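Local structure of probable fumarate reductase Ifc3 (Shewanella frigidimarina, 1QO8) at residues Gly532-Tyr537 / Ile545-Val550; Asp190-Lys193 / Gln198-Ile201; Gly504-Ile507 / Val513-Leu516. The protein catalyses the reduction of fumarate to succinate in vitro, using one FAD and four covalently bound c-type hemes per subunit. All blocks are in the same frame, centred on the assembly; numbering follows the deposited sequence.

Contact 1. Residues Gly532-Tyr537 / Ile545-Val550. With FAD (flavin-adenine dinucleotide), chain G.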
loop_
_atom_site.group_PDB
_atom_site.type_symbol
_atom_site.label_atom_id
_atom_site.label_comp_id
_atom_site.label_asym_id
_atom_site.label_seq_id
_atom_site.Cartn_x
_atom_site.Cartn_y
_atom_site.Cartn_z
ATOM N N GLY A 532 -2.483 8.023 -8.945
ATOM C CA GLY A 532 -2.125 6.672 -9.381
ATOM C C GLY A 532 -2.996 6.268 -10.533
ATOM O O GLY A 532 -4.000 7.005 -10.747
ATOM N N GLY A 533 -2.897 5.250 -11.362
ATOM C CA GLY A 533 -3.872 4.999 -12.393
ATOM C C GLY A 533 -3.586 5.393 -13.833
ATOM O O GLY A 533 -4.135 4.773 -14.771
ATOM N N VAL A 534 -2.891 6.435 -14.189
ATOM C CA VAL A 534 -2.605 6.809 -15.575
ATOM C C VAL A 534 -1.654 5.786 -16.212
ATOM O O VAL A 534 -1.829 5.385 -17.328
ATOM C CB VAL A 534 -2.011 8.239 -15.610
ATOM C CG1 VAL A 534 -1.714 8.583 -17.093
ATOM C CG2 VAL A 534 -3.056 9.198 -15.078
ATOM N N HIS A 535 -0.657 5.300 -15.476
ATOM C CA HIS A 535 0.418 4.473 -15.918
ATOM C C HIS A 535 0.344 3.002 -15.513
ATOM O O HIS A 535 1.197 2.202 -15.946
ATOM C CB HIS A 535 1.772 5.030 -15.396
ATOM C CG HIS A 535 1.958 6.458 -15.781
ATOM N ND1 HIS A 535 2.026 7.478 -14.828
ATOM C CD2 HIS A 535 2.045 7.046 -17.011
ATOM C CE1 HIS A 535 2.200 8.635 -15.439
ATOM N NE2 HIS A 535 2.185 8.397 -16.759
ATOM N N GLY A 536 -0.750 2.620 -14.848
ATOM C CA GLY A 536 -0.789 1.251 -14.324
ATOM C C GLY A 536 0.504 0.821 -13.693
ATOM O O GLY A 536 1.004 1.507 -12.778
ATOM N N TYR A 537 1.022 -0.347 -14.033
ATOM C CA TYR A 537 2.237 -0.840 -13.336
ATOM C C TYR A 537 3.516 -0.327 -13.952
ATOM O O TYR A 537 4.576 -0.659 -13.403
ATOM C CB TYR A 537 2.250 -2.385 -13.294
ATOM C CG TYR A 537 1.233 -3.061 -12.411
ATOM C CD1 TYR A 537 0.232 -2.337 -11.758
ATOM C CD2 TYR A 537 1.280 -4.443 -12.189
ATOM C CE1 TYR A 537 -0.681 -2.971 -10.930
ATOM C CE2 TYR A 537 0.367 -5.099 -11.362
ATOM C CZ TYR A 537 -0.602 -4.349 -10.730
ATOM O OH TYR A 537 -1.515 -4.927 -9.888
ATOM N N ILE A 545 5.115 13.392 -18.283
ATOM C CA ILE A 545 5.077 14.825 -18.623
ATOM C C ILE A 545 3.720 15.087 -19.266
ATOM O O ILE A 545 3.072 16.074 -18.906
ATOM C CB ILE A 545 6.215 15.353 -19.541
ATOM C CG1 ILE A 545 7.453 15.378 -18.686
ATOM C CG2 ILE A 545 5.935 16.752 -20.117
ATOM C CD1 ILE A 545 7.368 16.503 -17.622
ATOM N N ALA A 546 3.237 14.210 -20.155
ATOM C CA ALA A 546 1.965 14.489 -20.789
ATOM C C ALA A 546 0.794 14.491 -19.824
ATOM O O ALA A 546 -0.184 15.233 -19.942
ATOM C CB ALA A 546 1.663 13.444 -21.874
ATOM N N ASP A 547 0.813 13.554 -18.897
ATOM C CA ASP A 547 -0.098 13.473 -17.747
ATOM C C ASP A 547 -0.087 14.786 -16.971
ATOM O O ASP A 547 -1.153 15.312 -16.719
ATOM C CB ASP A 547 0.406 12.310 -16.886
ATOM C CG ASP A 547 -0.321 12.085 -15.579
ATOM O OD1 ASP A 547 -1.490 12.477 -15.391
ATOM O OD2 ASP A 547 0.331 11.460 -14.696
ATOM N N THR A 548 1.006 15.405 -16.609
ATOM C CA THR A 548 0.983 16.658 -15.825
ATOM C C THR A 548 0.304 17.763 -16.621
ATOM O O THR A 548 -0.458 18.547 -16.027
ATOM C CB THR A 548 2.383 17.122 -15.376
ATOM O OG1 THR A 548 3.119 17.478 -16.577
ATOM C CG2 THR A 548 3.140 16.020 -14.653
ATOM N N VAL A 549 0.422 17.748 -17.966
ATOM C CA VAL A 549 -0.242 18.797 -18.719
ATOM C C VAL A 549 -1.740 18.501 -18.833
ATOM O O VAL A 549 -2.620 19.319 -18.549
ATOM C CB VAL A 549 0.344 19.008 -20.133
ATOM C CG1 VAL A 549 -0.441 20.065 -20.872
ATOM C CG2 VAL A 549 1.817 19.425 -19.987
ATOM N N VAL A 550 -2.076 17.331 -19.320
ATOM C CA VAL A 550 -3.467 17.027 -19.595
ATOM C C VAL A 550 -4.288 17.056 -18.282
ATOM O O VAL A 550 -5.388 17.595 -18.272
ATOM C CB VAL A 550 -3.570 15.661 -20.255
ATOM C CG1 VAL A 550 -4.985 15.111 -20.240
ATOM C CG2 VAL A 550 -3.064 15.690 -21.697
HETATM P PA FAD G . 6.775 17.582 -9.689
HETATM O O1A FAD G . 7.325 18.208 -10.933
HETATM O O2A FAD G . 7.576 16.886 -8.846
HETATM O O5B FAD G . 6.526 18.848 -8.792
HETATM C C5B FAD G . 5.797 18.794 -7.497
HETATM C C4B FAD G . 5.959 20.228 -6.782
HETATM O O4B FAD G . 5.187 20.056 -5.496
HETATM C C3B FAD G . 7.425 20.450 -6.285
HETATM O O3B FAD G . 8.129 21.516 -6.741
HETATM C C2B FAD G . 7.391 20.109 -4.750
HETATM O O2B FAD G . 8.332 20.850 -3.936
HETATM C C1B FAD G . 6.040 20.627 -4.425
HETATM N N9A FAD G . 5.464 20.023 -3.216
HETATM C C8A FAD G . 5.576 18.730 -2.768
HETATM N N7A FAD G . 5.036 18.566 -1.592
HETATM C C5A FAD G . 4.530 19.810 -1.229
HETATM C C6A FAD G . 3.896 20.314 -0.014
HETATM N N6A FAD G . 3.623 19.577 1.027
HETATM N N1A FAD G . 3.529 21.618 -0.074
HETATM C C2A FAD G . 3.867 22.458 -1.110
HETATM N N3A FAD G . 4.470 22.079 -2.260
HETATM C C4A FAD G . 4.791 20.757 -2.228
HETATM N N1 FAD G . 8.576 11.772 -17.629
HETATM C C2 FAD G . 8.249 11.938 -18.883
HETATM O O2 FAD G . 7.197 11.739 -19.396
HETATM N N3 FAD G . 9.177 12.415 -19.858
HETATM C C4 FAD G . 10.450 12.705 -19.378
HETATM O O4 FAD G . 11.296 13.064 -20.147
HETATM C C4X FAD G . 10.803 12.448 -17.984
HETATM N N5 FAD G . 12.054 12.670 -17.553
HETATM C C5X FAD G . 12.377 12.515 -16.247
HETATM C C6 FAD G . 13.698 12.780 -15.861
HETATM C C7 FAD G . 14.056 12.640 -14.542
HETATM C C7M FAD G . 15.442 12.906 -14.049
HETATM C C8 FAD G . 13.041 12.262 -13.591
HETATM C C8M FAD G . 13.402 12.176 -12.139
HETATM C C9 FAD G . 11.741 12.032 -13.961
HETATM C C9A FAD G . 11.364 12.149 -15.278
HETATM N N10 FAD G . 10.071 11.906 -15.784
HETATM C C10 FAD G . 9.766 12.038 -17.083
HETATM C "C1'" FAD G . 8.903 11.888 -14.847
HETATM C "C2'" FAD G . 8.154 13.261 -14.910
HETATM O "O2'" FAD G . 9.282 14.197 -14.982
HETATM C "C3'" FAD G . 7.573 13.476 -13.491
HETATM O "O3'" FAD G . 6.662 12.423 -13.151
HETATM C "C4'" FAD G . 6.533 14.641 -13.609
HETATM O "O4'" FAD G . 7.359 15.806 -13.913
HETATM C "C5'" FAD G . 5.952 14.842 -12.165
HETATM O "O5'" FAD G . 5.264 16.243 -12.260
HETATM P P FAD G . 4.416 16.819 -11.111
HETATM O O1P FAD G . 3.916 18.142 -11.643
HETATM O O2P FAD G . 3.535 15.785 -10.797
HETATM O O3P FAD G . 5.351 16.879 -10.005
#

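Contact 2. Residues Asp190-Lys193 / Gln198-Ile201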
loop_
_atom_site.group_PDB
_atom_site.type_symbol
_atom_site.label_atom_id
_atom_site.label_comp_id
_atom_site.label_asym_id
_atom_site.label_seq_id
_atom_site.Cartn_x
_atom_site.Cartn_y
_atom_site.Cartn_z
ATOM N N ASP A 190 -0.497 1.267 -26.643
ATOM C CA ASP A 190 0.898 1.286 -26.230
ATOM C C ASP A 190 1.020 1.533 -24.736
ATOM O O ASP A 190 1.847 0.940 -24.027
ATOM C CB ASP A 190 1.651 2.407 -26.997
ATOM C CG ASP A 190 1.980 2.124 -28.464
ATOM O OD1 ASP A 190 1.625 1.082 -29.040
ATOM O OD2 ASP A 190 2.610 2.977 -29.149
ATOM N N ALA A 191 0.263 2.519 -24.231
ATOM C CA ALA A 191 0.279 2.793 -22.794
ATOM C C ALA A 191 -0.221 1.580 -21.998
ATOM O O ALA A 191 0.299 1.205 -20.927
ATOM C CB ALA A 191 -0.581 4.048 -22.485
ATOM N N MET A 192 -1.326 0.991 -22.477
ATOM C CA MET A 192 -1.969 -0.084 -21.690
ATOM C C MET A 192 -1.028 -1.255 -21.527
ATOM O O MET A 192 -0.843 -1.908 -20.510
ATOM C CB MET A 192 -3.311 -0.474 -22.327
ATOM C CG MET A 192 -4.347 0.648 -22.187
ATOM S SD MET A 192 -4.843 0.983 -20.487
ATOM C CE MET A 192 -5.435 -0.650 -19.983
ATOM N N LYS A 193 -0.340 -1.544 -22.637
ATOM C CA LYS A 193 0.651 -2.600 -22.730
ATOM C C LYS A 193 1.866 -2.239 -21.879
ATOM O O LYS A 193 2.431 -3.099 -21.169
ATOM C CB LYS A 193 1.028 -2.764 -24.209
ATOM C CG LYS A 193 2.204 -3.710 -24.360
ATOM C CD LYS A 193 2.664 -3.924 -25.794
ATOM C CE LYS A 193 3.781 -4.962 -25.764
ATOM N NZ LYS A 193 4.504 -5.074 -27.058
ATOM N N GLN A 198 -2.872 -2.649 -16.532
ATOM C CA GLN A 198 -3.435 -2.256 -15.229
ATOM C C GLN A 198 -3.920 -0.810 -15.182
ATOM O O GLN A 198 -4.612 -0.410 -14.210
ATOM C CB GLN A 198 -2.341 -2.521 -14.204
ATOM C CG GLN A 198 -2.059 -4.014 -13.948
ATOM C CD GLN A 198 -3.296 -4.708 -13.419
ATOM O OE1 GLN A 198 -4.114 -4.190 -12.665
ATOM N NE2 GLN A 198 -3.621 -5.919 -13.783
ATOM N N ASN A 199 -3.545 -0.026 -16.203
ATOM C CA ASN A 199 -3.877 1.375 -16.255
ATOM C C ASN A 199 -5.415 1.498 -16.274
ATOM O O ASN A 199 -6.049 0.649 -16.858
ATOM C CB ASN A 199 -3.429 2.219 -17.457
ATOM C CG ASN A 199 -2.052 1.914 -17.997
ATOM O OD1 ASN A 199 -1.206 2.773 -18.351
ATOM N ND2 ASN A 199 -1.810 0.649 -18.180
ATOM N N ASP A 200 -5.932 2.501 -15.620
ATOM C CA ASP A 200 -7.294 2.968 -15.800
ATOM C C ASP A 200 -7.497 3.480 -17.232
ATOM O O ASP A 200 -7.160 4.615 -17.639
ATOM C CB ASP A 200 -7.558 4.040 -14.750
ATOM C CG ASP A 200 -9.007 4.489 -14.747
ATOM O OD1 ASP A 200 -9.748 4.402 -15.739
ATOM O OD2 ASP A 200 -9.531 4.979 -13.745
ATOM N N ILE A 201 -8.170 2.624 -18.021
ATOM C CA ILE A 201 -8.356 2.815 -19.452
ATOM C C ILE A 201 -9.048 4.130 -19.733
ATOM O O ILE A 201 -8.761 4.694 -20.790
ATOM C CB ILE A 201 -9.072 1.652 -20.175
ATOM C CG1 ILE A 201 -9.173 1.859 -21.673
ATOM C CG2 ILE A 201 -10.502 1.469 -19.632
ATOM C CD1 ILE A 201 -7.981 1.574 -22.530
#

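Contact 3. Residues Gly504-Ile507 / Val513-Leu516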
loop_
_atom_site.group_PDB
_atom_site.type_symbol
_atom_site.label_atom_id
_atom_site.label_comp_id
_atom_site.label_asym_id
_atom_site.label_seq_id
_atom_site.Cartn_x
_atom_site.Cartn_y
_atom_site.Cartn_z
ATOM N N GLY A 504 -0.569 6.289 -6.586
ATOM C CA GLY A 504 -0.796 7.546 -5.844
ATOM C C GLY A 504 -2.293 7.596 -5.461
ATOM O O GLY A 504 -2.960 6.578 -5.414
ATOM N N VAL A 505 -2.780 8.775 -5.353
ATOM C CA VAL A 505 -4.176 9.134 -4.938
ATOM C C VAL A 505 -5.092 8.677 -6.020
ATOM O O VAL A 505 -4.825 8.881 -7.219
ATOM C CB VAL A 505 -3.956 10.629 -4.730
ATOM C CG1 VAL A 505 -4.637 11.590 -5.705
ATOM C CG2 VAL A 505 -3.848 10.978 -3.288
ATOM N N ALA A 506 -6.207 8.014 -5.696
ATOM C CA ALA A 506 -7.188 7.716 -6.724
ATOM C C ALA A 506 -7.934 8.960 -7.196
ATOM O O ALA A 506 -8.425 9.841 -6.478
ATOM C CB ALA A 506 -8.227 6.697 -6.232
ATOM N N ILE A 507 -8.189 8.890 -8.476
ATOM C CA ILE A 507 -8.810 10.001 -9.225
ATOM C C ILE A 507 -9.895 9.518 -10.142
ATOM O O ILE A 507 -9.788 8.344 -10.539
ATOM C CB ILE A 507 -7.597 10.690 -9.868
ATOM C CG1 ILE A 507 -7.551 12.061 -9.175
ATOM C CG2 ILE A 507 -7.456 10.798 -11.358
ATOM C CD1 ILE A 507 -6.228 12.381 -8.594
ATOM N N VAL A 513 -10.164 13.794 -6.407
ATOM C CA VAL A 513 -9.716 12.666 -5.596
ATOM C C VAL A 513 -10.912 11.906 -5.014
ATOM O O VAL A 513 -11.897 12.498 -4.578
ATOM C CB VAL A 513 -8.798 13.208 -4.489
ATOM C CG1 VAL A 513 -8.298 12.085 -3.593
ATOM C CG2 VAL A 513 -7.572 13.921 -5.131
ATOM N N LEU A 514 -10.835 10.576 -4.988
ATOM C CA LEU A 514 -11.891 9.727 -4.476
ATOM C C LEU A 514 -11.653 9.279 -3.032
ATOM O O LEU A 514 -10.540 9.189 -2.535
ATOM C CB LEU A 514 -11.990 8.477 -5.382
ATOM C CG LEU A 514 -11.944 8.830 -6.871
ATOM C CD1 LEU A 514 -11.959 7.580 -7.736
ATOM C CD2 LEU A 514 -13.114 9.782 -7.214
ATOM N N ASP A 515 -12.771 9.045 -2.334
ATOM C CA ASP A 515 -12.799 8.558 -0.960
ATOM C C ASP A 515 -12.836 7.050 -0.988
ATOM O O ASP A 515 -12.621 6.469 -2.031
ATOM C CB ASP A 515 -14.026 9.088 -0.164
ATOM C CG ASP A 515 -15.338 8.655 -0.829
ATOM O OD1 ASP A 515 -15.489 7.688 -1.595
ATOM O OD2 ASP A 515 -16.325 9.397 -0.656
ATOM N N LEU A 516 -13.052 6.341 0.097
ATOM C CA LEU A 516 -13.045 4.887 0.183
ATOM C C LEU A 516 -14.226 4.180 -0.469
ATOM O O LEU A 516 -14.137 2.972 -0.660
ATOM C CB LEU A 516 -12.974 4.426 1.649
ATOM C CG LEU A 516 -11.755 5.003 2.396
ATOM C CD1 LEU A 516 -11.778 4.423 3.801
ATOM C CD2 LEU A 516 -10.475 4.731 1.592
#

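Contact 1. Residues Gly532-Tyr537 / Ile545-Val550
The carboxylate of Asp547 meets the loop 532-537 at two side chains, Val534 and His535. Its CG lies anti to the backbone N (chi1 176°), which sets the carboxylate against Val534 and His535. OD1 touches the CG2 methyl of Val534 at 3.6 Å. OD2 approaches His535 obliquely, 3.5 Å from CE1. The ring and carboxylate planes stand 75° apart, and NE2 of His535 remains 4.1 Å from Asp547 OD2. Val534 also lays CG1 over one face of its neighbour's ring, offset toward the rim. His500 meets the ring with its plane almost perpendicular. An alanine in place of Asp547 would take away the carboxylate and is likely to leave Val534 CG2 and His535 CE1 without their partner on the helix.

Ile545 and Thr548 of the same helix turn to the flavin. Ile545 N gives a nearly straight hydrogen bond to FAD O2 (2.9 Å, 176°), and Ile545 CG1 packs against the pyrimidine part of the flavin ring. Thr548 OG1 bonds back to Ile545 O at 2.7 Å, and CG2 of Thr548 lies 3.2 Å from FAD O5'. A backbone N-H in the first turn of the helix, bonded to the flavin O2, is characteristic of the FAD site of the fumarate reductase and succinate dehydrogenase family.

Contact 2. Residues Asp190-Lys193 / Gln198-Ile201
Met192 of the helix segment 190-193 makes most of the contact with 198-201, by van der Waals packing. Its chain leaves with CG anti to the carbonyl carbon (chi1 -69°) and bends again at chi2 and chi3. The bends bring the thioether over the loop. SD of Met192 lies 3.6 Å from CB of Asn199, and CE of Met192 is 3.4 Å from Asn199 O. The side chains of Met192 and Asn199 run past each other in opposite directions.

The apolar pair is Met192 with Ile201. Their side chains cross at about a right angle. The CD1 methyl of Ile201 fits against the bend of the methionine, 3.8 Å from both CG and SD. The CG1 branch of Ile201 is anti to its own backbone N (chi1 -177°), which places CD1 against Met192.

The polar part of the contact lies beside Ala191. The side-chain amide of Asn199 sits next to the carbonyl O of Ala191, near the C-terminal end of the helix.

Two aspartates have their partners elsewhere. Asp190 forms salt bridges with Arg235 and Arg238. Asp200 is the N-cap of the next helix, where its OD1 accepts a hydrogen bond from Lys202 N.

The contact closes the short connection between helices 184-194 and 201-220. Val204 of the second helix touches Ala191, Met192 and Asn199. On the loop side, Asp200 shares a backbone hydrogen bond with Gly533, and Gln198 packs on Tyr537.

Contact 3. Residues Gly504-Ile507 / Val513-Leu516
A short connection between the end of strand 489-505 and strand 512-514 holds this contact, with Ile507 and Val513 joined in a single beta bridge. Ala506 O takes the hydrogen bond from Leu514 N at 2.9 Å, with an N-H...O angle of 159°. The donor sits above the carbonyl plane, 37° out of it. The same oxygen also receives a CA-H...O contact from Val513 CA at 3.2 Å.

The side chains pack to two sides of this bond. On one side, CG2 of Val513 meets CG1 of Val505 at 3.8 Å and CD1 of Ile507 at 4.0 Å. CG2, anti to the carbonyl carbon, is the branch of Val513 that reaches both. The Val505 and Val513 side chains cross at about a right angle. Ala526 of strand 524-526 touches all three of these residues. On the other side, Leu514 swings CD1 over the backbone of Ile507, 3.6 Å from its O, and also meets CB of Ala506 at 4.1 Å.

Further out, Leu516 O accepts a hydrogen bond from Arg196 of the second subunit. A single beta bridge thus joins the two strand ends, with Val505, Ile507 and Val513 packed together beside it, within the FAD-binding part of the protein.

How the contacts relate
All three contacts are largely buried, but Ile201 of contact 2 is exposed and Leu514 of contact 3 is partly exposed. Contact 1 lies nearest the chain centre and alone touches FAD. It sets a carboxylate against a histidine and a valine. Contact 2 packs a methionine of the helix on the following loop, whereas contact 3 relies on a backbone bond and aliphatic side chains. The loop 532-537 links them. Gly533 O probably bonds to Asp200 N of contact 2, and Gly532 N probably bonds to Val505 O of contact 3. Contacts 2 and 3 do not touch each other.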